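Nudix Hydrolase, RenU (Mycolicibacterium smegmatis, PDB 6UUF) is a Nudix-family hydrolase that uses magnesium and probably cleaves nucleoside diphosphate-linked compounds, NADH perhaps among them. Local coordinates at residues E134-V137 with A138-P141; W150-L153 with R154-A158. The protein carries 3 engineered substitutions. All coordinates share one frame; numbering follows the deposited sequence.

Contact 1: E134-V137 with A138-P141; sequences EDQV and ADLP
Q136 and D139, V137 and L140 meet through the backbone of a short turn that leads from strand 126-133 toward helix 144-158. Two hydrogen bonds between main-chain atoms, each spanning three residues, wind it: D139 N donates to Q136 O at 3.1 Å, and L140 N reaches V137 O over 3.1 Å with a straighter N-H...O angle of 160°. A third link of the same spacing, V137 N to E134 O, is weak.

Water fills in at two places. One molecule gives a proton to E134 O and accepts from A138 N (3.0 Å), tying a carbonyl and an amide four residues apart. The other donates to both Q136 OE1 and D139 OD2, bridging two side chains whose amide and carboxylate planes stand 78° apart.

The remaining contacts across the turn are van der Waals ones. D139 CG lies beside its own backbone N (chi1 -58°), which brings OD2 back over Q136, 3.7 Å from its CB. L140 CB rests 3.5 Å from V137 O. Toward the rest of the fold, V137, the buried member, packs on V39 and L41 of strand 37-44 and on F146, while L140 packs on V132 and W54.

The chemistry is that of a solvent-facing turn with one greasy side: backbone bonds spaced three apart set its pitch, and water bridges one carbonyl-amide pair and one pair of side chains that do not bond directly.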
loop_
_atom_site.group_PDB
_atom_site.type_symbol
_atom_site.label_atom_id
_atom_site.label_comp_id
_atom_site.label_asym_id
_atom_site.label_seq_id
_atom_site.Cartn_x
_atom_site.Cartn_y
_atom_site.Cartn_z
ATOM N N GLU A 134 5.572 11.069 -7.768
ATOM C CA GLU A 134 4.124 11.100 -7.678
ATOM C C GLU A 134 3.397 11.399 -8.979
ATOM O O GLU A 134 2.417 10.749 -9.299
ATOM C CB GLU A 134 3.689 12.168 -6.677
ATOM C CG GLU A 134 3.735 11.765 -5.234
ATOM C CD GLU A 134 2.938 12.733 -4.353
ATOM O OE1 GLU A 134 3.332 13.938 -4.315
ATOM O OE2 GLU A 134 1.916 12.294 -3.736
ATOM N N ASP A 135 3.883 12.384 -9.724
ATOM C CA ASP A 135 3.323 12.739 -11.054
ATOM C C ASP A 135 3.486 11.653 -12.105
ATOM O O ASP A 135 2.803 11.686 -13.147
ATOM C CB ASP A 135 3.991 14.020 -11.608
ATOM C CG ASP A 135 3.577 15.285 -10.851
ATOM O OD1 ASP A 135 2.381 15.466 -10.533
ATOM O OD2 ASP A 135 4.457 16.129 -10.584
ATOM N N GLN A 136 4.427 10.728 -11.881
ATOM C CA GLN A 136 4.692 9.650 -12.845
ATOM C C GLN A 136 4.114 8.293 -12.467
ATOM O O GLN A 136 4.161 7.365 -13.286
ATOM C CB GLN A 136 6.189 9.548 -13.096
ATOM C CG GLN A 136 6.714 10.856 -13.678
ATOM C CD GLN A 136 7.997 10.682 -14.415
ATOM O OE1 GLN A 136 8.051 11.001 -15.608
ATOM N NE2 GLN A 136 9.042 10.136 -13.733
ATOM N N VAL A 137 3.513 8.181 -11.274
ATOM C CA VAL A 137 2.913 6.912 -10.837
ATOM C C VAL A 137 1.896 6.372 -11.850
ATOM O O VAL A 137 1.958 5.199 -12.209
ATOM C CB VAL A 137 2.280 7.040 -9.415
ATOM C CG1 VAL A 137 1.333 5.874 -9.102
ATOM C CG2 VAL A 137 3.399 7.131 -8.377
ATOM N N ALA A 138 0.979 7.222 -12.317
ATOM C CA ALA A 138 -0.094 6.820 -13.250
ATOM C C ALA A 138 0.376 6.453 -14.646
ATOM O O ALA A 138 -0.405 5.940 -15.447
ATOM C CB ALA A 138 -1.108 7.936 -13.364
ATOM N N ASP A 139 1.634 6.748 -14.967
ATOM C CA ASP A 139 2.231 6.265 -16.224
ATOM C C ASP A 139 2.458 4.779 -16.223
ATOM O O ASP A 139 2.491 4.178 -17.282
ATOM C CB ASP A 139 3.573 6.930 -16.512
ATOM C CG ASP A 139 3.497 8.473 -16.602
ATOM O OD1 ASP A 139 2.429 9.059 -16.923
ATOM O OD2 ASP A 139 4.541 9.090 -16.322
ATOM N N LEU A 140 2.594 4.168 -15.045
ATOM C CA LEU A 140 2.914 2.748 -14.940
ATOM C C LEU A 140 1.687 1.869 -15.084
ATOM O O LEU A 140 0.585 2.328 -14.849
ATOM C CB LEU A 140 3.579 2.462 -13.592
ATOM C CG LEU A 140 4.906 3.203 -13.392
ATOM C CD1 LEU A 140 5.318 3.052 -11.946
ATOM C CD2 LEU A 140 5.999 2.655 -14.281
ATOM N N PRO A 141 1.893 0.591 -15.460
ATOM C CA PRO A 141 0.818 -0.403 -15.434
ATOM C C PRO A 141 0.484 -0.747 -13.998
ATOM O O PRO A 141 1.243 -1.447 -13.332
ATOM C CB PRO A 141 1.424 -1.609 -16.192
ATOM C CG PRO A 141 2.903 -1.472 -16.015
ATOM C CD PRO A 141 3.204 -0.017 -15.825
HETATM O O HOH W 1 0.419 9.947 -11.071
HETATM O O HOH W 2 5.649 11.647 -16.878
#

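Contact 2: W150-L153 with R154-A158; sequences WQRL and REVTA
R154 lays its aliphatic chain over the indole of W150, one helical turn earlier. Its CG sits over one face of the six-membered ring, 3.9 Å from the centroid, in a CH-pi contact, and CD follows at 3.6 Å from W150 CZ2. With W150 CG anti to the backbone N (chi1 179°), the indole is placed with one face under the R154 chain, and the bends of R154 at chi2 and chi3 leave the guanidinium nearly parallel to the indole, 5° between planes. The charged end goes on to D135, which takes R154 NH2 in a salt bridge.

E155 is held from two sides by the preceding turn. Its OE2 accepts from Q151 NE2 at 2.7 Å, on the anti side and out of the carboxylate plane; the amide and carboxylate stand nearly at right angles. Its OE1 offers the anti lone pair to R152 NH1, 2.9 Å away, in a salt bridge three residues apart along the helix. Each oxygen thus has its own donor, which probably fixes the rotation of the carboxylate. A leucine here would probably leave the R152 guanidinium without this acidic mate and the Q151 amide free to turn.

L153, buried on another side of the helix, packs against T109 and T94 of the sheet, and its carbonyl takes T157 N at 2.7 Å. R154 N to W150 O and V156 N to R152 O repeat that four-residue spacing. The pattern is that of an amphipathic alpha-helix: i to i+3 and i to i+4 polar pairs on its outer side, with W150, L153 and T157 turned to the central mixed sheet of the Nudix alpha/beta fold.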
loop_
_atom_site.group_PDB
_atom_site.type_symbol
_atom_site.label_atom_id
_atom_site.label_comp_id
_atom_site.label_asym_id
_atom_site.label_seq_id
_atom_site.Cartn_x
_atom_site.Cartn_y
_atom_site.Cartn_z
ATOM N N TRP A 150 -5.964 5.716 -7.157
ATOM C CA TRP A 150 -4.808 6.587 -7.177
ATOM C C TRP A 150 -5.161 8.066 -7.171
ATOM O O TRP A 150 -4.579 8.831 -6.397
ATOM C CB TRP A 150 -3.867 6.212 -8.341
ATOM C CG TRP A 150 -2.651 7.106 -8.443
ATOM C CD1 TRP A 150 -2.277 7.883 -9.518
ATOM C CD2 TRP A 150 -1.717 7.370 -7.408
ATOM N NE1 TRP A 150 -1.144 8.573 -9.221
ATOM C CE2 TRP A 150 -0.764 8.270 -7.933
ATOM C CE3 TRP A 150 -1.563 6.896 -6.095
ATOM C CZ2 TRP A 150 0.321 8.735 -7.183
ATOM C CZ3 TRP A 150 -0.478 7.362 -5.339
ATOM C CH2 TRP A 150 0.451 8.274 -5.894
ATOM N N GLN A 151 -6.106 8.496 -8.010
ATOM C CA GLN A 151 -6.386 9.944 -8.088
ATOM C C GLN A 151 -6.873 10.449 -6.754
ATOM O O GLN A 151 -6.458 11.515 -6.291
ATOM C CB GLN A 151 -7.387 10.280 -9.204
ATOM C CG GLN A 151 -7.984 11.705 -9.185
ATOM C CD GLN A 151 -6.984 12.884 -9.192
ATOM O OE1 GLN A 151 -5.829 12.770 -9.625
ATOM N NE2 GLN A 151 -7.458 14.048 -8.711
ATOM N N ARG A 152 -7.758 9.665 -6.126
ATOM C CA ARG A 152 -8.259 10.000 -4.812
ATOM C C ARG A 152 -7.117 10.092 -3.775
ATOM O O ARG A 152 -7.027 11.097 -3.063
ATOM C CB ARG A 152 -9.340 9.022 -4.397
ATOM C CG ARG A 152 -10.158 9.476 -3.188
ATOM C CD ARG A 152 -11.102 10.670 -3.478
ATOM N NE ARG A 152 -11.676 11.181 -2.213
ATOM C CZ ARG A 152 -11.405 12.348 -1.615
ATOM N NH1 ARG A 152 -10.580 13.260 -2.147
ATOM N NH2 ARG A 152 -11.998 12.618 -0.454
ATOM N N LEU A 153 -6.211 9.105 -3.748
ATOM C CA LEU A 153 -5.021 9.199 -2.882
ATOM C C LEU A 153 -4.192 10.434 -3.128
ATOM O O LEU A 153 -3.652 11.001 -2.188
ATOM C CB LEU A 153 -4.106 7.974 -3.033
ATOM C CG LEU A 153 -4.727 6.750 -2.414
ATOM C CD1 LEU A 153 -4.079 5.478 -2.897
ATOM C CD2 LEU A 153 -4.653 6.850 -0.899
ATOM N N ARG A 154 -4.040 10.840 -4.390
ATOM C CA ARG A 154 -3.314 12.081 -4.677
ATOM C C ARG A 154 -3.961 13.307 -4.053
ATOM O O ARG A 154 -3.266 14.191 -3.527
ATOM C CB ARG A 154 -3.234 12.280 -6.171
ATOM C CG ARG A 154 -2.249 11.350 -6.806
ATOM C CD ARG A 154 -0.980 12.104 -7.073
ATOM N NE ARG A 154 -0.999 12.635 -8.413
ATOM C CZ ARG A 154 -0.105 13.483 -8.899
ATOM N NH1 ARG A 154 0.876 13.993 -8.140
ATOM N NH2 ARG A 154 -0.222 13.831 -10.163
ATOM N N GLU A 155 -5.295 13.370 -4.141
ATOM C CA GLU A 155 -6.039 14.498 -3.551
ATOM C C GLU A 155 -5.780 14.532 -2.031
ATOM O O GLU A 155 -5.493 15.563 -1.438
ATOM C CB GLU A 155 -7.532 14.390 -3.866
ATOM C CG GLU A 155 -7.838 14.569 -5.343
ATOM C CD GLU A 155 -9.255 14.212 -5.794
ATOM O OE1 GLU A 155 -10.093 13.723 -4.998
ATOM O OE2 GLU A 155 -9.534 14.419 -6.999
ATOM N N VAL A 156 -5.842 13.372 -1.420
ATOM C CA VAL A 156 -5.495 13.256 -0.021
ATOM C C VAL A 156 -4.037 13.582 0.250
ATOM O O VAL A 156 -3.740 14.325 1.156
ATOM C CB VAL A 156 -5.805 11.857 0.523
ATOM C CG1 VAL A 156 -5.326 11.708 1.958
ATOM C CG2 VAL A 156 -7.309 11.601 0.434
ATOM N N THR A 157 -3.109 13.052 -0.509
ATOM C CA THR A 157 -1.703 13.348 -0.180
ATOM C C THR A 157 -1.428 14.854 -0.263
ATOM O O THR A 157 -0.642 15.383 0.523
ATOM C CB THR A 157 -0.711 12.565 -1.070
ATOM O OG1 THR A 157 -1.058 12.775 -2.425
ATOM C CG2 THR A 157 -0.771 11.060 -0.777
ATOM N N ALA A 158 -2.101 15.544 -1.191
ATOM C CA ALA A 158 -1.852 16.966 -1.413
ATOM C C ALA A 158 -2.328 17.800 -0.249
ATOM O O ALA A 158 -1.871 18.928 -0.095
ATOM C CB ALA A 158 -2.481 17.465 -2.717
#

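Contacts 1 and 2 follow one another along the chain, their centres 13 Å apart, and the turn at 134-141 leans on the last helix. A salt bridge joins them, D135 OD1 to R154 NH2 at 3.1 Å, so the arginine whose chain lies on W150 has its charge met by the turn. Apolar packing runs beside it, V137 CG1 coming within 3.4 Å of W150 CE2. E134 OE2 and T157 OG1, 3.3 Å apart, probably form a further, weak hydrogen bond. Together they probably help hold the turn, which lies between strand 126-133 and helix 144-158, against the helix itself.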